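Local coordinates for protein F1 (Vaccinia virus ankara, PDB 4D2M) that binds the BH3 segment of the pro-apoptotic protein Bim and, as a viral relative of the Bcl-2 family, probably blocks apoptosis of the infected cell, at residues Asp99-Arg102 / Asp103-Met107. The protein carries 1 engineered substitution. Sequence-based numbering, arbitrary orientation.
Sequences DYNR and DMNIM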
loop_
_atom_site.group_PDB
_atom_site.type_symbol
_atom_site.label_atom_id
_atom_site.label_comp_id
_atom_site.label_asym_id
_atom_site.label_seq_id
_atom_site.Cartn_x
_atom_site.Cartn_y
_atom_site.Cartn_z
ATOM N N ASP A 99 18.087 -26.964 -5.856
ATOM C CA ASP A 99 18.712 -27.883 -4.910
ATOM C C ASP A 99 17.875 -28.068 -3.648
ATOM O O ASP A 99 17.751 -29.182 -3.138
ATOM C CB ASP A 99 20.106 -27.380 -4.530
ATOM C CG ASP A 99 21.126 -27.586 -5.638
ATOM O OD1 ASP A 99 20.729 -27.979 -6.757
ATOM O OD2 ASP A 99 22.327 -27.347 -5.390
ATOM N N TYR A 100 17.306 -26.972 -3.154
ATOM C CA TYR A 100 16.554 -26.985 -1.901
ATOM C C TYR A 100 15.062 -26.776 -2.140
ATOM O O TYR A 100 14.352 -26.258 -1.279
ATOM C CB TYR A 100 17.098 -25.911 -0.958
ATOM C CG TYR A 100 18.549 -26.124 -0.597
ATOM C CD1 TYR A 100 18.903 -26.940 0.469
ATOM C CD2 TYR A 100 19.564 -25.523 -1.327
ATOM C CE1 TYR A 100 20.226 -27.144 0.802
ATOM C CE2 TYR A 100 20.892 -25.721 -1.001
ATOM C CZ TYR A 100 21.216 -26.533 0.066
ATOM O OH TYR A 100 22.535 -26.737 0.397
ATOM N N ASN A 101 14.597 -27.196 -3.312
ATOM C CA ASN A 101 13.196 -27.055 -3.696
ATOM C C ASN A 101 12.233 -27.658 -2.674
ATOM O O ASN A 101 11.212 -27.053 -2.342
ATOM C CB ASN A 101 12.971 -27.695 -5.068
ATOM C CG ASN A 101 11.549 -28.184 -5.261
ATOM O OD1 ASN A 101 10.650 -27.410 -5.587
ATOM N ND2 ASN A 101 11.341 -29.482 -5.064
ATOM N N ARG A 102 12.558 -28.847 -2.175
ATOM C CA ARG A 102 11.737 -29.492 -1.155
ATOM C C ARG A 102 11.713 -28.652 0.119
ATOM O O ARG A 102 10.665 -28.494 0.744
ATOM C CB ARG A 102 12.255 -30.896 -0.843
ATOM C CG ARG A 102 12.159 -31.876 -2.002
ATOM C CD ARG A 102 10.725 -32.279 -2.300
ATOM N NE ARG A 102 10.667 -33.510 -3.091
ATOM C CZ ARG A 102 10.477 -34.731 -2.590
ATOM N NH1 ARG A 102 10.309 -34.917 -1.285
ATOM N NH2 ARG A 102 10.448 -35.777 -3.406
ATOM N N ASP A 103 12.871 -28.113 0.491
ATOM C CA ASP A 103 12.989 -27.283 1.685
ATOM C C ASP A 103 12.170 -26.002 1.546
ATOM O O ASP A 103 11.572 -25.530 2.513
ATOM C CB ASP A 103 14.457 -26.936 1.960
ATOM C CG ASP A 103 15.346 -28.164 2.020
ATOM O OD1 ASP A 103 15.206 -29.043 1.145
ATOM O OD2 ASP A 103 16.183 -28.252 2.944
ATOM N N MET A 104 12.148 -25.446 0.339
ATOM C CA MET A 104 11.406 -24.219 0.074
ATOM C C MET A 104 9.901 -24.453 0.190
ATOM O O MET A 104 9.181 -23.632 0.761
ATOM C CB MET A 104 11.748 -23.674 -1.315
ATOM C CG MET A 104 13.198 -23.227 -1.474
ATOM S SD MET A 104 13.640 -21.826 -0.432
ATOM C CE MET A 104 15.427 -21.958 -0.437
ATOM N N ASN A 105 9.428 -25.571 -0.351
ATOM C CA ASN A 105 8.005 -25.898 -0.317
ATOM C C ASN A 105 7.475 -26.037 1.108
ATOM O O ASN A 105 6.452 -25.452 1.459
ATOM C CB ASN A 105 7.732 -27.196 -1.089
ATOM C CG ASN A 105 7.990 -27.057 -2.579
ATOM O OD1 ASN A 105 8.055 -25.948 -3.110
ATOM N ND2 ASN A 105 8.128 -28.188 -3.264
ATOM N N ILE A 106 8.171 -26.821 1.923
ATOM C CA ILE A 106 7.730 -27.067 3.293
ATOM C C ILE A 106 7.874 -25.812 4.157
ATOM O O ILE A 106 7.137 -25.634 5.126
ATOM C CB ILE A 106 8.499 -28.259 3.937
ATOM C CG1 ILE A 106 10.023 -28.089 3.811
ATOM C CG2 ILE A 106 8.009 -29.569 3.314
ATOM C CD1 ILE A 106 10.807 -29.402 3.716
ATOM N N MET A 107 8.798 -24.928 3.797
ATOM C CA MET A 107 8.939 -23.664 4.513
ATOM C C MET A 107 7.823 -22.694 4.134
ATOM O O MET A 107 7.450 -21.832 4.930
ATOM C CB MET A 107 10.306 -23.040 4.239
ATOM C CG MET A 107 11.427 -23.716 5.013
ATOM S SD MET A 107 13.053 -23.423 4.301
ATOM C CE MET A 107 13.345 -21.744 4.819
HETATM O O HOH W 1 10.129 -24.508 -4.172
#
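Met104 N donates to Tyr100 O at 2.9 Å, and this bond opens the first turn of helix 101-111. The next two i to i+4 bonds follow at once: Asn105 N to Asn101 O at 3.1 Å, and Ile106 N to Arg102 O. Tyr100 itself, which occupies the N-cap position, is the non-helical joint between helix 80-99 and this one. Over the turn, the carboxylate of Asp103 stands perpendicular to the Tyr100 ring, and its OD2 comes in at the ring edge, in plane, 3.9 Å from CD1. Met104 CE packs on Tyr100 CB at 4.3 Å, while the same side chain rests on Ser143 and Phe144 of helix 135-150. In this Bcl-2-like helical bundle the aromatic end of the turn belongs to the BH3-binding groove: Tyr100 OH hydrogen-bonds an acidic side chain of the bound peptide, and Asp103 and Met107 pack on its apolar side chains. Elsewhere round the helix, the amides of Asn101 and Asn105 stand with their planes 89° apart, Asn101 OD1 lying 3.5 Å from Asn105 ND2. A water lies 2.7 Å from Asn105 OD1 and a longer 3.3 Å from Asn101 OD1, placed to donate to either, though it has fewer protons than acceptors around it. Ile106 CG1 sits between its backbone N and carbonyl carbon (chi1 52°), close to Arg102 O, and the outstretched second torsion (chi2 -150°) leaves CD1 3.1 Å from that same Arg102 O.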